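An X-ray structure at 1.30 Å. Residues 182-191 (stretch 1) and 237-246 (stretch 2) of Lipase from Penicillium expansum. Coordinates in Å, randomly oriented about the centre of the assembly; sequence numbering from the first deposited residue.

Stretch 1, residues 182-191: RGNNVLDGVP
Stretch 2, residues 237-246: VTPGHIASFG

Stretch 1 begins as the end of a strand, Arg 182 to Asn 185, with phi/psi running from -111/104 to -122/152. A type II turn from Asn 185 to Asp 188 follows, with Val 186 at -57/149 and Leu 187 at 66/23, closed by a weak bond from Asp 188 N to Asn 185 O (3.5 Å). Val 190 and Pro 191 then enter a 3-10 segment. Stretch 2 runs the other way: Val 237 and Thr 238 are extended, Pro 239 to Ile 242 form a 3-10 segment (phi -58 to -74, psi -34 to -10), and Ala 243 and Ser 244 form a short strand. His 241 N to Thr 238 O (3.0 Å) and Ala 243 N to Gly 240 O (3.2 Å) hold this segment. The register pairs CA atoms of Asn 185 with Ser 244 (5.4 Å), Leu 187 with Gly 240 (4.4 Å) and Val 190 with Val 237 (5.8 Å).

The close middle approach depends on Gly 240. Its CA lies 3.3 Å from Val 186 O in a CA-H...O contact, and a CB there would clash with that oxygen and with Leu 187 C. Leu 187 O, in the turn, accepts from Gly 240 N (2.8 Å) and from Thr 238 OG1 (2.7 Å). Thr 238, chi1 p, suits its place because a hydroxyl can donate and accept: its OG1 also receives Gly 189 N at 3.0 Å.

Asp 188, chi1 t, links the two stretches. Its OD2 accepts from His 241 ND1 at 2.8 Å and a nearly linear 173°, near the plane of the imidazole, while OD1 accepts from Val 190 N within its own stretch (2.9 Å). His 241, t with chi2 53°, suits this place because its ring offers an in-plane N-H to Asp 188 and a flat face to a methyl. Val 190, also t, supplies that methyl: CG2 lies over one face, 3.5 Å from the ring centroid, and its branched, apolar side chain lets CG2 also meet Val 237 CG2 at 4.0 Å.

Asn 185, chi1 t and chi2 53°, points toward stretch 2. The amide uses both ends: ND2 donates to Gly 240 O (3.0 Å), and Asn 185 OD1 accepts from one water at 2.8 Å, which in turn accepts from Gly 246 N at 2.9 Å; a second water lies 2.8 Å from OD1 and accepts from Phe 245 N at 2.9 Å. The waters thus connect the carboxamide to backbone NH groups it does not bond directly.

Phe 245 has left-handed backbone angles (46/46) and chi1 m, chi2 -81°. Its CB points sideways, but the ring end comes nearer, and the flat ring can bring its edge up to backbone, with CE2 3.4 Å from Gly 183 C. Gly 183 suits this place because a CB there would clash with CE2.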

ATOM      1  N   ARG A 182      -0.155   6.758   3.819  1.00  7.97           N
ATOM      2  CA  ARG A 182       1.240   6.364   3.528  1.00  7.98           C
ATOM      3  C   ARG A 182       2.002   6.293   4.827  1.00  8.73           C
ATOM      4  O   ARG A 182       2.316   7.337   5.411  1.00 10.15           O
ATOM      5  CB  ARG A 182       1.886   7.381   2.583  1.00  8.53           C
ATOM      6  CG  ARG A 182       1.241   7.385   1.233  1.00  8.23           C
ATOM      7  CD  ARG A 182       2.032   8.214   0.230  1.00  9.72           C
ATOM      8  NE  ARG A 182       2.004   9.633   0.570  1.00 10.04           N
ATOM      9  CZ  ARG A 182       3.066  10.353   0.945  1.00 10.44           C
ATOM     10  NH1 ARG A 182       4.244   9.781   1.230  1.00  9.14           N
ATOM     11  NH2 ARG A 182       2.931  11.667   1.092  1.00 10.43           N
ATOM     12  N   GLY A 183       2.260   5.089   5.319  1.00  7.58           N
ATOM     13  CA  GLY A 183       2.939   4.934   6.603  1.00  8.46           C
ATOM     14  C   GLY A 183       4.417   4.678   6.389  1.00  8.63           C
ATOM     15  O   GLY A 183       4.786   3.646   5.815  1.00  8.57           O
ATOM     16  N   ASN A 184       5.258   5.616   6.848  1.00  7.89           N
ATOM     17  CA  ASN A 184       6.697   5.589   6.552  1.00  7.50           C
ATOM     18  C   ASN A 184       7.569   5.498   7.793  1.00  8.16           C
ATOM     19  O   ASN A 184       7.101   5.687   8.933  1.00  8.86           O
ATOM     20  CB  ASN A 184       7.060   6.801   5.693  1.00  9.36           C
ATOM     21  CG  ASN A 184       6.486   6.684   4.317  1.00  7.78           C
ATOM     22  OD1 ASN A 184       6.264   5.566   3.834  1.00  8.01           O
ATOM     23  ND2 ASN A 184       6.219   7.809   3.669  1.00  8.42           N
ATOM     24  N   ASN A 185       8.823   5.134   7.566  1.00  8.02           N
ATOM     25  CA  ASN A 185       9.746   4.839   8.649  1.00  8.60           C
ATOM     26  C   ASN A 185      10.990   5.727   8.597  1.00  9.40           C
ATOM     27  O   ASN A 185      11.479   6.099   7.517  1.00  8.90           O
ATOM     28  CB  ASN A 185      10.149   3.369   8.583  1.00  8.59           C
ATOM     29  CG  ASN A 185      10.770   2.877   9.877  1.00 10.37           C
ATOM     30  OD1 ASN A 185      10.175   3.041  10.940  1.00 11.45           O
ATOM     31  ND2 ASN A 185      11.908   2.189   9.787  1.00 10.77           N
ATOM     32  N   VAL A 186      11.560   5.959   9.777  1.00  9.47           N
ATOM     33  CA  VAL A 186      12.846   6.622   9.880  1.00 10.13           C
ATOM     34  C   VAL A 186      13.912   5.887   9.096  1.00  8.95           C
ATOM     35  O   VAL A 186      13.838   4.684   8.874  1.00  8.84           O
ATOM     36  CB  VAL A 186      13.300   6.768  11.335  1.00 12.46           C
ATOM     37  CG1 VAL A 186      12.409   7.758  12.078  1.00 17.74           C
ATOM     38  CG2 VAL A 186      13.397   5.418  12.020  1.00 14.59           C
ATOM     39  N   LEU A 187      14.881   6.658   8.592  1.00 10.19           N
ATOM     40  CA  LEU A 187      16.065   6.086   7.960  1.00 11.09           C
ATOM     41  C   LEU A 187      15.755   5.349   6.670  1.00  9.65           C
ATOM     42  O   LEU A 187      16.522   4.493   6.242  1.00 10.19           O
ATOM     43  CB  LEU A 187      16.853   5.188   8.930  1.00 11.83           C
ATOM     44  CG  LEU A 187      17.560   5.924  10.069  1.00 16.76           C
ATOM     45  CD1 LEU A 187      18.056   4.916  11.091  1.00 20.12           C
ATOM     46  CD2 LEU A 187      18.714   6.764   9.517  1.00 20.86           C
ATOM     47  N   ASP A 188      14.629   5.697   6.049  1.00  8.36           N
ATOM     48  CA  ASP A 188      14.216   5.067   4.806  1.00  8.40           C
ATOM     49  C   ASP A 188      14.049   6.123   3.719  1.00  7.37           C
ATOM     50  O   ASP A 188      13.193   7.010   3.814  1.00  9.18           O
ATOM     51  CB  ASP A 188      12.906   4.295   4.985  1.00  7.83           C
ATOM     52  CG  ASP A 188      12.448   3.629   3.701  1.00  8.38           C
ATOM     53  OD1 ASP A 188      13.248   3.545   2.738  1.00  8.66           O
ATOM     54  OD2 ASP A 188      11.312   3.083   3.691  1.00  8.90           O
ATOM     55  N   GLY A 189      14.818   5.987   2.651  1.00  7.99           N
ATOM     56  CA  GLY A 189      14.747   6.924   1.534  1.00  9.01           C
ATOM     57  C   GLY A 189      13.797   6.546   0.414  1.00  8.39           C
ATOM     58  O   GLY A 189      13.710   7.278  -0.570  1.00  8.53           O
ATOM     59  N   VAL A 190      13.126   5.393   0.480  1.00  8.21           N
ATOM     60  CA  VAL A 190      12.300   4.971  -0.655  1.00  8.15           C
ATOM     61  C   VAL A 190      11.147   5.937  -0.977  1.00  8.63           C
ATOM     62  O   VAL A 190      10.933   6.254  -2.149  1.00  7.99           O
ATOM     63  CB  VAL A 190      11.837   3.519  -0.469  1.00  7.32           C
ATOM     64  CG1 VAL A 190      10.805   3.152  -1.557  1.00  8.53           C
ATOM     65  CG2 VAL A 190      13.049   2.584  -0.586  1.00  9.11           C
ATOM     66  N   PRO A 191      10.520   6.552   0.039  1.00  6.70           N
ATOM     67  CA  PRO A 191       9.470   7.524  -0.296  1.00  8.21           C
ATOM     68  C   PRO A 191       9.985   8.782  -0.954  1.00  8.37           C
ATOM     69  O   PRO A 191       9.177   9.571  -1.466  1.00  8.47           O
ATOM     70  CB  PRO A 191       8.843   7.849   1.062  1.00  8.32           C
ATOM     71  CG  PRO A 191       9.056   6.593   1.860  1.00  9.33           C
ATOM     72  CD  PRO A 191      10.447   6.130   1.455  1.00  8.27           C
ATOM     73  N   VAL A 237      17.047   2.723  -1.092  1.00 10.88           N
ATOM     74  CA  VAL A 237      16.976   1.629  -0.122  1.00 10.48           C
ATOM     75  C   VAL A 237      18.064   1.736   0.951  1.00 11.92           C
ATOM     76  O   VAL A 237      19.195   1.248   0.798  1.00 16.02           O
ATOM     77  CB  VAL A 237      17.006   0.237  -0.775  1.00 11.31           C
ATOM     78  CG1 VAL A 237      16.877  -0.855   0.292  1.00 12.67           C
ATOM     79  CG2 VAL A 237      15.871   0.088  -1.787  1.00 12.75           C
ATOM     80  N   THR A 238      17.693   2.363   2.051  1.00  9.56           N
ATOM     81  CA  THR A 238      18.586   2.591   3.174  1.00 10.22           C
ATOM     82  C   THR A 238      18.056   1.765   4.363  1.00 11.49           C
ATOM     83  O   THR A 238      17.069   1.059   4.215  1.00 11.14           O
ATOM     84  CB  THR A 238      18.605   4.092   3.480  1.00 10.59           C
ATOM     85  OG1 THR A 238      17.256   4.565   3.646  1.00 11.58           O
ATOM     86  CG2 THR A 238      19.238   4.872   2.309  1.00 13.64           C
ATOM     87  N   PRO A 239      18.783   1.736   5.495  1.00 11.75           N
ATOM     88  CA  PRO A 239      18.537   0.695   6.494  1.00 12.40           C
ATOM     89  C   PRO A 239      17.101   0.653   7.036  1.00 10.53           C
ATOM     90  O   PRO A 239      16.609  -0.431   7.366  1.00 12.65           O
ATOM     91  CB  PRO A 239      19.542   1.044   7.599  1.00 14.71           C
ATOM     92  CG  PRO A 239      20.728   1.586   6.826  1.00 17.47           C
ATOM     93  CD  PRO A 239      20.086   2.406   5.710  1.00 13.34           C
ATOM     94  N   GLY A 240      16.465   1.812   7.154  1.00  9.23           N
ATOM     95  CA  GLY A 240      15.096   1.850   7.678  1.00  9.91           C
ATOM     96  C   GLY A 240      14.055   1.243   6.752  1.00  8.09           C
ATOM     97  O   GLY A 240      12.914   1.056   7.161  1.00  8.75           O
ATOM     98  N   HIS A 241      14.412   0.936   5.507  1.00  7.91           N
ATOM     99  CA  HIS A 241      13.403   0.472   4.568  1.00  7.96           C
ATOM    100  C   HIS A 241      12.777  -0.836   5.011  1.00  7.96           C
ATOM    101  O   HIS A 241      11.658  -1.157   4.592  1.00 10.52           O
ATOM    102  CB  HIS A 241      13.961   0.338   3.148  1.00  8.19           C
ATOM    103  CG  HIS A 241      12.908   0.065   2.119  1.00  6.92           C
ATOM    104  ND1 HIS A 241      11.784   0.858   1.978  1.00  7.24           N
ATOM    105  CD2 HIS A 241      12.765  -0.941   1.224  1.00  8.11           C
ATOM    106  CE1 HIS A 241      11.027   0.372   1.006  1.00  7.99           C
ATOM    107  NE2 HIS A 241      11.601  -0.709   0.520  1.00  8.56           N
ATOM    108  N   ILE A 242      13.534  -1.683   5.701  1.00  8.61           N
ATOM    109  CA  ILE A 242      13.084  -3.032   6.046  1.00  9.96           C
ATOM    110  C   ILE A 242      12.031  -3.044   7.166  1.00  9.20           C
ATOM    111  O   ILE A 242      11.444  -4.096   7.466  1.00 10.13           O
ATOM    112  CB  ILE A 242      14.299  -3.944   6.443  1.00 13.21           C
ATOM    113  CG1 ILE A 242      13.945  -5.429   6.365  1.00 18.12           C
ATOM    114  CG2 ILE A 242      14.822  -3.601   7.820  1.00 15.30           C
ATOM    115  CD1 ILE A 242      15.141  -6.310   6.093  1.00 30.40           C
ATOM    116  N   ALA A 243      11.828  -1.911   7.824  1.00  8.66           N
ATOM    117  CA  ALA A 243      10.918  -1.880   8.974  1.00  8.76           C
ATOM    118  C   ALA A 243       9.825  -0.855   8.759  1.00  8.89           C
ATOM    119  O   ALA A 243      10.020   0.167   8.109  1.00  8.91           O
ATOM    120  CB  ALA A 243      11.694  -1.577  10.267  1.00 11.66           C
ATOM    121  N   SER A 244       8.687  -1.101   9.402  1.00 10.00           N
ATOM    122  CA  SER A 244       7.613  -0.111   9.433  1.00  9.01           C
ATOM    123  C   SER A 244       6.817  -0.260  10.722  1.00  8.93           C
ATOM    124  O   SER A 244       6.468  -1.365  11.108  1.00  9.60           O
ATOM    125  CB  SER A 244       6.677  -0.332   8.243  1.00 12.84           C
ATOM    126  OG  SER A 244       5.969   0.866   7.955  1.00 17.60           O
ATOM    127  N   PHE A 245       6.624   0.855  11.429  1.00  9.44           N
ATOM    128  CA  PHE A 245       5.822   0.861  12.664  1.00 10.10           C
ATOM    129  C   PHE A 245       6.171  -0.287  13.590  1.00 11.93           C
ATOM    130  O   PHE A 245       5.291  -0.934  14.158  1.00 15.11           O
ATOM    131  CB  PHE A 245       4.329   0.963  12.357  1.00 13.54           C
ATOM    132  CG  PHE A 245       3.977   2.212  11.629  1.00 10.44           C
ATOM    133  CD1 PHE A 245       3.823   3.413  12.315  1.00 15.17           C
ATOM    134  CD2 PHE A 245       4.109   2.241  10.250  1.00 13.26           C
ATOM    135  CE1 PHE A 245       3.773   4.630  11.611  1.00 15.81           C
ATOM    136  CE2 PHE A 245       4.051   3.416   9.561  1.00 13.03           C
ATOM    137  CZ  PHE A 245       3.947   4.623  10.231  1.00 12.20           C
ATOM    138  N   GLY A 246       7.464  -0.495  13.781  1.00 12.36           N
ATOM    139  CA  GLY A 246       7.940  -1.414  14.804  1.00 14.97           C
ATOM    140  C   GLY A 246       8.072  -2.852  14.325  1.00 14.98           C
ATOM    141  O   GLY A 246       8.466  -3.726  15.089  1.00 20.59           O
TER
HETATM  142  O   HOH W   1       7.440   3.567  10.941  1.00 10.35           O
HETATM  143  O   HOH W   2       9.724   0.802  12.577  1.00 14.76           O